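Local coordinates for protein minor fimbrium anchoring subunit Mfa2 (Porphyromonas gingivalis, PDB 5NFI) that anchors the minor fimbriae in the outer membrane through its interaction with the subunit Mfa1 and regulates their length, at residues S214-H217 and R222-F225; A256-C259 and T265-V268; T195-F200 and D249-L254; V146-D151 and Y159-A164. One frame throughout, in Å; residues are numbered along the deposited sequence.

Contact 1 of 4, residues S214-H217 and R222-F225; sequences SVTH and REIF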
loop_
_atom_site.group_PDB
_atom_site.type_symbol
_atom_site.label_atom_id
_atom_site.label_comp_id
_atom_site.label_asym_id
_atom_site.label_seq_id
_atom_site.Cartn_x
_atom_site.Cartn_y
_atom_site.Cartn_z
ATOM N N SER A 214 14.276 2.535 -11.122
ATOM C CA SER A 214 15.612 2.611 -11.701
ATOM C C SER A 214 15.880 1.539 -12.743
ATOM O O SER A 214 15.281 0.458 -12.699
ATOM C CB SER A 214 16.655 2.493 -10.625
ATOM O OG SER A 214 16.999 1.134 -10.491
ATOM N N VAL A 215 16.782 1.851 -13.678
ATOM C CA VAL A 215 17.182 0.919 -14.734
ATOM C C VAL A 215 18.685 0.793 -14.731
ATOM O O VAL A 215 19.409 1.811 -14.770
ATOM C CB VAL A 215 16.725 1.363 -16.144
ATOM C CG1 VAL A 215 17.081 0.293 -17.174
ATOM C CG2 VAL A 215 15.239 1.607 -16.171
ATOM N N THR A 216 19.143 -0.457 -14.708
ATOM C CA THR A 216 20.555 -0.787 -14.575
ATOM C C THR A 216 21.059 -1.731 -15.679
ATOM O O THR A 216 20.385 -2.675 -16.065
ATOM C CB THR A 216 20.825 -1.446 -13.205
ATOM O OG1 THR A 216 20.532 -0.514 -12.157
ATOM C CG2 THR A 216 22.269 -1.901 -13.095
ATOM N N HIS A 217 22.255 -1.485 -16.181
ATOM C CA HIS A 217 22.883 -2.419 -17.102
ATOM C C HIS A 217 23.539 -3.521 -16.278
ATOM O O HIS A 217 24.576 -3.289 -15.652
ATOM C CB HIS A 217 23.903 -1.694 -17.990
ATOM C CG HIS A 217 24.526 -2.567 -19.031
ATOM N ND1 HIS A 217 25.848 -2.945 -18.991
ATOM C CD2 HIS A 217 24.003 -3.145 -20.139
ATOM C CE1 HIS A 217 26.114 -3.718 -20.027
ATOM N NE2 HIS A 217 25.012 -3.856 -20.739
ATOM N N ARG A 222 26.158 -0.699 -14.364
ATOM C CA ARG A 222 25.961 0.719 -14.652
ATOM C C ARG A 222 24.490 1.100 -14.640
ATOM O O ARG A 222 23.740 0.766 -15.561
ATOM C CB ARG A 222 26.561 1.084 -16.002
ATOM C CG ARG A 222 26.196 2.483 -16.470
ATOM C CD ARG A 222 26.425 2.630 -17.969
ATOM N NE ARG A 222 26.331 4.018 -18.405
ATOM C CZ ARG A 222 27.374 4.837 -18.504
ATOM N NH1 ARG A 222 28.592 4.404 -18.190
ATOM N NH2 ARG A 222 27.202 6.091 -18.911
ATOM N N GLU A 223 24.081 1.797 -13.589
ATOM C CA GLU A 223 22.739 2.352 -13.532
ATOM C C GLU A 223 22.593 3.481 -14.551
ATOM O O GLU A 223 23.173 4.544 -14.382
ATOM C CB GLU A 223 22.428 2.859 -12.122
ATOM C CG GLU A 223 21.045 3.464 -11.977
ATOM C CD GLU A 223 20.772 3.963 -10.573
ATOM O OE1 GLU A 223 21.143 5.123 -10.268
ATOM O OE2 GLU A 223 20.178 3.202 -9.777
ATOM N N ILE A 224 21.819 3.248 -15.606
ATOM C CA ILE A 224 21.633 4.251 -16.644
ATOM C C ILE A 224 20.435 5.153 -16.365
ATOM O O ILE A 224 20.286 6.191 -17.006
ATOM C CB ILE A 224 21.460 3.607 -18.039
ATOM C CG1 ILE A 224 20.097 2.934 -18.170
ATOM C CG2 ILE A 224 22.562 2.601 -18.306
ATOM C CD1 ILE A 224 19.826 2.372 -19.559
ATOM N N PHE A 225 19.573 4.766 -15.418
ATOM C CA PHE A 225 18.420 5.614 -15.100
ATOM C C PHE A 225 17.941 5.498 -13.647
ATOM O O PHE A 225 17.939 4.416 -13.056
ATOM C CB PHE A 225 17.277 5.291 -16.055
ATOM C CG PHE A 225 16.015 6.051 -15.775
ATOM C CD1 PHE A 225 15.876 7.363 -16.184
ATOM C CD2 PHE A 225 14.951 5.447 -15.112
ATOM C CE1 PHE A 225 14.713 8.068 -15.942
ATOM C CE2 PHE A 225 13.778 6.155 -14.866
ATOM C CZ PHE A 225 13.662 7.468 -15.288
#
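The ring of Phe225 approaches Val215 obliquely, its CD2 standing 4.0 Å from Val215 CG2, while Ser214 CA slants in at the same ring. The imidazole of His217 swings away from 222-225 instead and meets the ring of Tyr159 edge-to-face; its ND1 is hydrogen-bonded to Thr220 OG1 in the hairpin turn. What lies between these rings is a worked example of a classic beta bulge: Ile224 and Phe225 both oppose Val215. Val215 O accepts Phe225 N at 3.0 Å, the donor in the carbonyl plane, and a weak, bent bond (126° at hydrogen) from Ile224 N. In return Val215 N binds Phe225 O at 2.9 Å from above the carbonyl plane. Val215 has CG1 anti to its backbone N (chi1 -176°), which carries that methyl to 4.1 Å from Ile224 CG1; Val215 CB rests 4.0 Å from Phe225 CB. Past the bulge, Thr216 OG1 lies 3.9 Å from Glu223 CB, on the other face of the hairpin from Val215. Leu254 packs on both Val215 and Phe225 from within the protein. The chemistry is thus divided: Val215 O, bonded well by one amide and weakly by the next, accommodates the extra residue; Val215 and Phe225 are buried side by side on one face, while Glu223 is exposed on the other.

Contact 2 of 4, residues A256-C259 and T265-V268; sequences AHHC and TYVV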
loop_
_atom_site.group_PDB
_atom_site.type_symbol
_atom_site.label_atom_id
_atom_site.label_comp_id
_atom_site.label_asym_id
_atom_site.label_seq_id
_atom_site.Cartn_x
_atom_site.Cartn_y
_atom_site.Cartn_z
ATOM N N ALA A 256 14.131 4.474 -24.093
ATOM C CA ALA A 256 15.582 4.566 -24.092
ATOM C C ALA A 256 16.076 5.046 -25.450
ATOM O O ALA A 256 15.435 4.830 -26.484
ATOM C CB ALA A 256 16.206 3.222 -23.744
ATOM N N HIS A 257 17.219 5.708 -25.439
ATOM C CA HIS A 257 17.871 6.090 -26.670
ATOM C C HIS A 257 19.371 6.108 -26.427
ATOM O O HIS A 257 19.826 6.371 -25.306
ATOM C CB HIS A 257 17.372 7.451 -27.155
ATOM C CG HIS A 257 17.854 7.815 -28.526
ATOM N ND1 HIS A 257 18.351 6.883 -29.416
ATOM C CD2 HIS A 257 17.923 9.010 -29.160
ATOM C CE1 HIS A 257 18.695 7.488 -30.537
ATOM N NE2 HIS A 257 18.442 8.781 -30.408
ATOM N N HIS A 258 20.138 5.793 -27.463
ATOM C CA HIS A 258 21.570 5.908 -27.354
ATOM C C HIS A 258 21.909 7.355 -27.007
ATOM O O HIS A 258 21.241 8.279 -27.462
ATOM C CB HIS A 258 22.256 5.472 -28.636
ATOM C CG HIS A 258 23.744 5.468 -28.529
ATOM N ND1 HIS A 258 24.520 6.541 -28.914
ATOM C CD2 HIS A 258 24.599 4.543 -28.037
ATOM C CE1 HIS A 258 25.789 6.267 -28.680
ATOM N NE2 HIS A 258 25.865 5.061 -28.148
ATOM N N CYS A 259 22.931 7.547 -26.180
ATOM C CA CYS A 259 23.198 8.858 -25.597
ATOM C C CYS A 259 23.845 9.839 -26.559
ATOM O O CYS A 259 23.911 11.026 -26.251
ATOM C CB CYS A 259 24.082 8.725 -24.346
ATOM S SG CYS A 259 25.884 8.507 -24.624
ATOM N N THR A 265 26.601 4.769 -24.492
ATOM C CA THR A 265 25.710 4.237 -23.462
ATOM C C THR A 265 24.279 4.716 -23.722
ATOM O O THR A 265 24.064 5.686 -24.437
ATOM C CB THR A 265 26.214 4.647 -22.043
ATOM O OG1 THR A 265 26.963 3.566 -21.468
ATOM C CG2 THR A 265 25.081 5.044 -21.101
ATOM N N TYR A 266 23.296 4.003 -23.191
ATOM C CA TYR A 266 21.918 4.391 -23.370
ATOM C C TYR A 266 21.433 5.212 -22.204
ATOM O O TYR A 266 21.976 5.150 -21.094
ATOM C CB TYR A 266 21.054 3.154 -23.580
ATOM C CG TYR A 266 21.245 2.673 -24.978
ATOM C CD1 TYR A 266 22.425 2.042 -25.350
ATOM C CD2 TYR A 266 20.297 2.923 -25.955
ATOM C CE1 TYR A 266 22.641 1.638 -26.643
ATOM C CE2 TYR A 266 20.506 2.521 -27.264
ATOM C CZ TYR A 266 21.686 1.879 -27.599
ATOM O OH TYR A 266 21.910 1.465 -28.888
ATOM N N VAL A 267 20.423 6.019 -22.479
ATOM C CA VAL A 267 19.786 6.825 -21.461
ATOM C C VAL A 267 18.293 6.812 -21.680
ATOM O O VAL A 267 17.827 6.390 -22.732
ATOM C CB VAL A 267 20.262 8.264 -21.500
ATOM C CG1 VAL A 267 21.716 8.349 -21.106
ATOM C CG2 VAL A 267 20.025 8.823 -22.879
ATOM N N VAL A 268 17.543 7.288 -20.693
ATOM C CA VAL A 268 16.091 7.349 -20.800
ATOM C C VAL A 268 15.690 8.782 -21.138
ATOM O O VAL A 268 16.106 9.723 -20.463
ATOM C CB VAL A 268 15.419 6.872 -19.498
ATOM C CG1 VAL A 268 13.959 7.287 -19.441
ATOM C CG2 VAL A 268 15.552 5.364 -19.339
#
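Residues 256-258 and 266-268 run antiparallel at 144°, their central pair, His257 and Val267, joined by two reciprocal backbone bonds of 2.9 Å each, His257 N to Val267 O and Val267 N to His257 O. Beyond it His258 and Tyr266 form a non-hydrogen-bonded pair, and past that Cys259 N binds Thr265 O at 2.8 Å, nearly along the C=O axis. The side chains add an aromatic pair just before the turn. His258 has CG anti to its own N (chi1 -175°), and the imidazole thereby turns an edge toward the face of Tyr266 in a T-shaped stack, planes 82° apart and centroids separated by 5.2 Å. Tyr266 CE1 lies in the imidazole plane, 3.8 Å from His258 CD2. The same tyrosine covers the backbone of its partner: His258 CA sits over the phenol face, 3.8 Å from the ring centroid, a CH-pi contact. One face of the imidazole is overlain by Thr265 O, the carbonyl that also accepts the Cys259 amide, and NE2 is held by Asp264 OD1, which together probably restrict its rotation. On the side of the hairpin where Val267 projects, Val267 CG1 reaches Cys259 CB at 4.0 Å. Ala256 and Val268 occupy the opposite, buried side, the latter packing on Phe225. Cys259 is disulfide-bonded to Cys261, two residues on, in the loop between the strands. The whole is a beta hairpin that carries an edge-to-face aromatic pair and a short-range disulfide at its loop end.

Contact 3 of 4, residues T195-F200 and D249-L254; sequences TCRAFF and DFDIRL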
loop_
_atom_site.group_PDB
_atom_site.type_symbol
_atom_site.label_atom_id
_atom_site.label_comp_id
_atom_site.label_asym_id
_atom_site.label_seq_id
_atom_site.Cartn_x
_atom_site.Cartn_y
_atom_site.Cartn_z
ATOM N N THR A 195 12.633 -4.439 -26.249
ATOM C CA THR A 195 11.749 -4.116 -25.133
ATOM C C THR A 195 11.803 -5.120 -23.982
ATOM O O THR A 195 11.786 -6.331 -24.191
ATOM C CB THR A 195 10.291 -4.014 -25.594
ATOM O OG1 THR A 195 10.230 -3.380 -26.877
ATOM C CG2 THR A 195 9.482 -3.206 -24.595
ATOM N N CYS A 196 11.857 -4.596 -22.760
ATOM C CA CYS A 196 11.852 -5.430 -21.559
ATOM C C CYS A 196 10.748 -4.957 -20.621
ATOM O O CYS A 196 10.603 -3.760 -20.385
ATOM C CB CYS A 196 13.216 -5.387 -20.848
ATOM S SG CYS A 196 13.346 -6.522 -19.438
ATOM N N ARG A 197 9.979 -5.898 -20.081
ATOM C CA ARG A 197 8.819 -5.591 -19.250
ATOM C C ARG A 197 8.987 -6.235 -17.880
ATOM O O ARG A 197 9.360 -7.391 -17.788
ATOM C CB ARG A 197 7.541 -6.089 -19.928
ATOM C CG ARG A 197 6.270 -5.303 -19.623
ATOM C CD ARG A 197 5.080 -5.986 -20.306
ATOM N NE ARG A 197 3.797 -5.282 -20.191
ATOM C CZ ARG A 197 3.405 -4.300 -21.006
ATOM N NH1 ARG A 197 4.218 -3.874 -21.977
ATOM N NH2 ARG A 197 2.210 -3.726 -20.847
ATOM N N ALA A 198 8.711 -5.483 -16.821
ATOM C CA ALA A 198 8.814 -5.968 -15.454
ATOM C C ALA A 198 7.519 -5.678 -14.675
ATOM O O ALA A 198 6.898 -4.621 -14.848
ATOM C CB ALA A 198 10.007 -5.334 -14.761
ATOM N N PHE A 199 7.111 -6.619 -13.819
ATOM C CA PHE A 199 5.925 -6.414 -12.991
ATOM C C PHE A 199 6.238 -6.461 -11.489
ATOM O O PHE A 199 6.802 -7.435 -10.985
ATOM C CB PHE A 199 4.852 -7.440 -13.334
ATOM C CG PHE A 199 3.602 -7.300 -12.511
ATOM C CD1 PHE A 199 2.613 -6.407 -12.876
ATOM C CD2 PHE A 199 3.420 -8.058 -11.358
ATOM C CE1 PHE A 199 1.459 -6.281 -12.108
ATOM C CE2 PHE A 199 2.283 -7.928 -10.589
ATOM C CZ PHE A 199 1.299 -7.044 -10.963
ATOM N N PHE A 200 5.860 -5.400 -10.785
ATOM C CA PHE A 200 6.108 -5.285 -9.354
ATOM C C PHE A 200 4.795 -5.192 -8.583
ATOM O O PHE A 200 3.853 -4.524 -9.015
ATOM C CB PHE A 200 6.950 -4.043 -9.028
ATOM C CG PHE A 200 8.235 -3.967 -9.773
ATOM C CD1 PHE A 200 8.277 -3.464 -11.063
ATOM C CD2 PHE A 200 9.411 -4.389 -9.187
ATOM C CE1 PHE A 200 9.472 -3.395 -11.751
ATOM C CE2 PHE A 200 10.619 -4.323 -9.873
ATOM C CZ PHE A 200 10.652 -3.834 -11.147
ATOM N N ASP A 249 -2.895 0.827 -10.086
ATOM C CA ASP A 249 -2.233 0.127 -11.172
ATOM C C ASP A 249 -1.499 1.116 -12.049
ATOM O O ASP A 249 -2.050 2.136 -12.448
ATOM C CB ASP A 249 -3.240 -0.674 -11.982
ATOM C CG ASP A 249 -3.661 -1.935 -11.270
ATOM O OD1 ASP A 249 -4.327 -1.805 -10.228
ATOM O OD2 ASP A 249 -3.315 -3.047 -11.738
ATOM N N PHE A 250 -0.241 0.824 -12.339
ATOM C CA PHE A 250 0.592 1.810 -12.999
ATOM C C PHE A 250 1.334 1.206 -14.189
ATOM O O PHE A 250 2.234 0.385 -14.011
ATOM C CB PHE A 250 1.571 2.427 -11.995
ATOM C CG PHE A 250 0.902 3.209 -10.900
ATOM C CD1 PHE A 250 0.477 2.576 -9.733
ATOM C CD2 PHE A 250 0.693 4.575 -11.031
ATOM C CE1 PHE A 250 -0.150 3.286 -8.720
ATOM C CE2 PHE A 250 0.061 5.306 -10.017
ATOM C CZ PHE A 250 -0.363 4.651 -8.856
ATOM N N ASP A 251 0.929 1.588 -15.398
ATOM C CA ASP A 251 1.646 1.164 -16.592
ATOM C C ASP A 251 2.647 2.258 -16.923
ATOM O O ASP A 251 2.273 3.396 -17.187
ATOM C CB ASP A 251 0.715 0.900 -17.775
ATOM C CG ASP A 251 1.293 -0.127 -18.745
ATOM O OD1 ASP A 251 2.457 -0.534 -18.542
ATOM O OD2 ASP A 251 0.612 -0.537 -19.714
ATOM N N ILE A 252 3.925 1.905 -16.860
ATOM C CA ILE A 252 5.004 2.868 -17.040
ATOM C C ILE A 252 5.849 2.504 -18.237
ATOM O O ILE A 252 6.283 1.349 -18.381
ATOM C CB ILE A 252 5.911 2.942 -15.799
ATOM C CG1 ILE A 252 5.059 3.176 -14.550
ATOM C CG2 ILE A 252 6.991 4.016 -15.986
ATOM C CD1 ILE A 252 5.853 3.319 -13.291
ATOM N N ARG A 253 6.070 3.482 -19.108
ATOM C CA ARG A 253 6.973 3.268 -20.226
ATOM C C ARG A 253 8.205 4.159 -20.134
ATOM O O ARG A 253 8.111 5.364 -19.911
ATOM C CB ARG A 253 6.268 3.496 -21.554
ATOM C CG ARG A 253 7.187 3.249 -22.731
ATOM C CD ARG A 253 6.440 3.296 -24.031
ATOM N NE ARG A 253 7.370 3.277 -25.143
ATOM C CZ ARG A 253 7.350 4.151 -26.146
ATOM N NH1 ARG A 253 6.424 5.107 -26.182
ATOM N NH2 ARG A 253 8.242 4.056 -27.124
ATOM N N LEU A 254 9.363 3.538 -20.289
ATOM C CA LEU A 254 10.622 4.256 -20.340
ATOM C C LEU A 254 11.189 4.147 -21.749
ATOM O O LEU A 254 11.474 3.051 -22.230
ATOM C CB LEU A 254 11.589 3.694 -19.311
ATOM C CG LEU A 254 11.045 3.750 -17.884
ATOM C CD1 LEU A 254 12.022 3.125 -16.874
ATOM C CD2 LEU A 254 10.690 5.191 -17.526
#
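Arg197 and Asp251 make the sole touch between 195-200 and 249-254, a long salt bridge in which Arg197 NH2 stands 3.7 Å from Asp251 OD2. The other carboxylate oxygen is scarcely farther, Asp251 OD1 lying 3.9 Å from Arg197 NH2, so the nitrogen addresses the carboxylate as a whole. The flat groups are steeply turned, 73° between planes, so the two groups do not pair side by side, and the attraction is probably mainly electrostatic. Arg197 reaches across by keeping its chain extended from CG to NE, laid over Thr147 and Ser149 of the strand in between; Asp251 leans over Thr147 from the far side. That middle strand sets the spacing. It bonds to both outer strands, Ala198 pairing with Val148 on one flank and Ile252 N reaching Thr147 O on the other. Asn274 OD1 accepts the amide of Asp251. Other charged pairs lie along the same face: Asp249 bridges to Arg145, and Asp151 to Arg253 while also bonded to Thr195 OG1. The arrangement is a surface salt bridge between next-nearest strands of a beta-sheet, spanning a central strand that runs antiparallel to 196-202 and parallel to 249-258.

Contact 4 of 4, residues V146-D151 and Y159-A164; sequences VTVSVD and YEIKLA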
loop_
_atom_site.group_PDB
_atom_site.type_symbol
_atom_site.label_atom_id
_atom_site.label_comp_id
_atom_site.label_asym_id
_atom_site.label_seq_id
_atom_site.Cartn_x
_atom_site.Cartn_y
_atom_site.Cartn_z
ATOM N N VAL A 146 2.538 -2.372 -10.416
ATOM C CA VAL A 146 3.275 -1.459 -11.265
ATOM C C VAL A 146 3.997 -2.209 -12.373
ATOM O O VAL A 146 4.918 -2.981 -12.109
ATOM C CB VAL A 146 4.307 -0.635 -10.458
ATOM C CG1 VAL A 146 4.869 0.477 -11.317
ATOM C CG2 VAL A 146 3.684 -0.056 -9.197
ATOM N N THR A 147 3.566 -1.975 -13.608
ATOM C CA THR A 147 4.212 -2.543 -14.776
ATOM C C THR A 147 5.133 -1.506 -15.426
ATOM O O THR A 147 4.753 -0.339 -15.622
ATOM C CB THR A 147 3.183 -3.022 -15.804
ATOM O OG1 THR A 147 2.140 -3.741 -15.134
ATOM C CG2 THR A 147 3.834 -3.923 -16.839
ATOM N N VAL A 148 6.339 -1.927 -15.771
ATOM C CA VAL A 148 7.295 -1.021 -16.360
ATOM C C VAL A 148 7.928 -1.651 -17.593
ATOM O O VAL A 148 8.377 -2.789 -17.554
ATOM C CB VAL A 148 8.395 -0.639 -15.362
ATOM C CG1 VAL A 148 9.441 0.248 -16.034
ATOM C CG2 VAL A 148 7.793 0.057 -14.161
ATOM N N SER A 149 7.946 -0.903 -18.692
ATOM C CA SER A 149 8.625 -1.346 -19.895
ATOM C C SER A 149 9.732 -0.367 -20.230
ATOM O O SER A 149 9.530 0.851 -20.172
ATOM C CB SER A 149 7.649 -1.457 -21.067
ATOM O OG SER A 149 6.410 -2.001 -20.656
ATOM N N VAL A 150 10.909 -0.900 -20.550
ATOM C CA VAL A 150 11.952 -0.098 -21.176
ATOM C C VAL A 150 12.035 -0.488 -22.638
ATOM O O VAL A 150 12.185 -1.662 -22.988
ATOM C CB VAL A 150 13.305 -0.260 -20.492
ATOM C CG1 VAL A 150 14.352 0.576 -21.205
ATOM C CG2 VAL A 150 13.194 0.201 -19.066
ATOM N N ASP A 151 11.914 0.535 -23.472
ATOM C CA ASP A 151 11.688 0.403 -24.898
ATOM C C ASP A 151 12.870 0.871 -25.739
ATOM O O ASP A 151 13.631 1.759 -25.337
ATOM C CB ASP A 151 10.453 1.210 -25.288
ATOM C CG ASP A 151 9.664 0.555 -26.373
ATOM O OD1 ASP A 151 9.645 -0.691 -26.410
ATOM O OD2 ASP A 151 9.068 1.277 -27.192
ATOM N N TYR A 159 19.450 -5.555 -19.245
ATOM C CA TYR A 159 19.014 -4.485 -18.358
ATOM C C TYR A 159 18.003 -4.953 -17.299
ATOM O O TYR A 159 17.207 -5.885 -17.512
ATOM C CB TYR A 159 18.433 -3.336 -19.183
ATOM C CG TYR A 159 19.459 -2.710 -20.120
ATOM C CD1 TYR A 159 19.750 -3.282 -21.355
ATOM C CD2 TYR A 159 20.135 -1.558 -19.761
ATOM C CE1 TYR A 159 20.676 -2.723 -22.200
ATOM C CE2 TYR A 159 21.078 -0.990 -20.601
ATOM C CZ TYR A 159 21.344 -1.577 -21.821
ATOM O OH TYR A 159 22.271 -1.004 -22.661
ATOM N N GLU A 160 18.053 -4.298 -16.149
ATOM C CA GLU A 160 17.254 -4.703 -15.013
ATOM C C GLU A 160 16.488 -3.532 -14.448
ATOM O O GLU A 160 17.068 -2.480 -14.168
ATOM C CB GLU A 160 18.136 -5.318 -13.927
ATOM C CG GLU A 160 17.550 -5.223 -12.539
ATOM C CD GLU A 160 17.991 -6.357 -11.647
ATOM O OE1 GLU A 160 19.101 -6.901 -11.873
ATOM O OE2 GLU A 160 17.217 -6.708 -10.723
ATOM N N ILE A 161 15.182 -3.723 -14.292
ATOM C CA ILE A 161 14.330 -2.721 -13.696
ATOM C C ILE A 161 14.146 -3.029 -12.217
ATOM O O ILE A 161 13.896 -4.180 -11.817
ATOM C CB ILE A 161 12.983 -2.639 -14.415
ATOM C CG1 ILE A 161 13.240 -2.382 -15.913
ATOM C CG2 ILE A 161 12.135 -1.520 -13.823
ATOM C CD1 ILE A 161 12.020 -2.452 -16.805
ATOM N N LYS A 162 14.327 -1.989 -11.412
ATOM C CA LYS A 162 14.252 -2.095 -9.975
ATOM C C LYS A 162 13.344 -1.036 -9.409
ATOM O O LYS A 162 13.290 0.089 -9.911
ATOM C CB LYS A 162 15.628 -1.970 -9.344
ATOM C CG LYS A 162 16.563 -3.089 -9.686
ATOM C CD LYS A 162 17.816 -2.979 -8.864
ATOM C CE LYS A 162 18.974 -3.700 -9.535
ATOM N NZ LYS A 162 20.175 -3.787 -8.635
ATOM N N LEU A 163 12.647 -1.410 -8.342
ATOM C CA LEU A 163 11.740 -0.521 -7.644
ATOM C C LEU A 163 12.019 -0.570 -6.147
ATOM O O LEU A 163 11.730 -1.581 -5.471
ATOM C CB LEU A 163 10.294 -0.912 -7.931
ATOM C CG LEU A 163 9.182 -0.071 -7.306
ATOM C CD1 LEU A 163 9.125 1.324 -7.916
ATOM C CD2 LEU A 163 7.868 -0.791 -7.490
ATOM N N ALA A 164 12.591 0.514 -5.634
ATOM C CA ALA A 164 12.885 0.628 -4.216
ATOM C C ALA A 164 11.902 1.571 -3.529
ATOM O O ALA A 164 11.526 2.609 -4.076
ATOM C CB ALA A 164 14.295 1.107 -4.000
#
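Ile161 wedges its delta methyl between Val148 and Val150, and these three buried residues are the closely packed heart of the contact. Ile161 CD1 lies 3.8 Å from Val148 CG1 and 3.7 Å from Val150 CG2, while a second branch, Ile161 CG2, settles 3.9 Å from Val148 CG1. Both branches can touch because CG2 stands anti to the backbone N, CG1 is anti to the carbonyl carbon (chi1 -55°) and the chain is extended to CD1 (chi2 172°), spreading them along the valine row. Ile161 and Val150 lie alongside one another, pointing opposite ways, whereas Val148 meets the isoleucine at a slant. Away from this wedge the fit slackens: Val146 and Leu163 point inward but stay beyond close contact with the opposite segment, and Tyr159 starts inward before its ring leads off to the partly exposed end. The backbones keep well apart, with Val148 CA 7.7 Å from Ile161 CA, and the two segments meet through apolar side chains, with Val148 O also touching Ile161 CD1. This is face-to-face packing between two layers, consistent with a transthyretin-like beta-sandwich. One layer places 146-151 between strands 196-202 and 249-258; in the other, 159-164 runs between strands 182-190 and 211-217, whose Leu213 also touches Val148 and Ile161.

From the N terminus, contact 4 comes first, closing the short connection between 146-151 and 159-164 as the chain crosses from one layer to the other. Contact 3 then closes a much longer excursion, from 195-200 to 249-254, and contact 1, a local hairpin, falls wholly within it. Contact 2 follows in series on the same strand as 249-254, closing the C-terminal hairpin. None of the four cross along the chain. In space, 146-151 lies between the two segments of contact 3, 159-164 pairs with 214-217 of contact 1, and 222-225 abuts 265-268 of contact 2, tying both hairpins to the layered core.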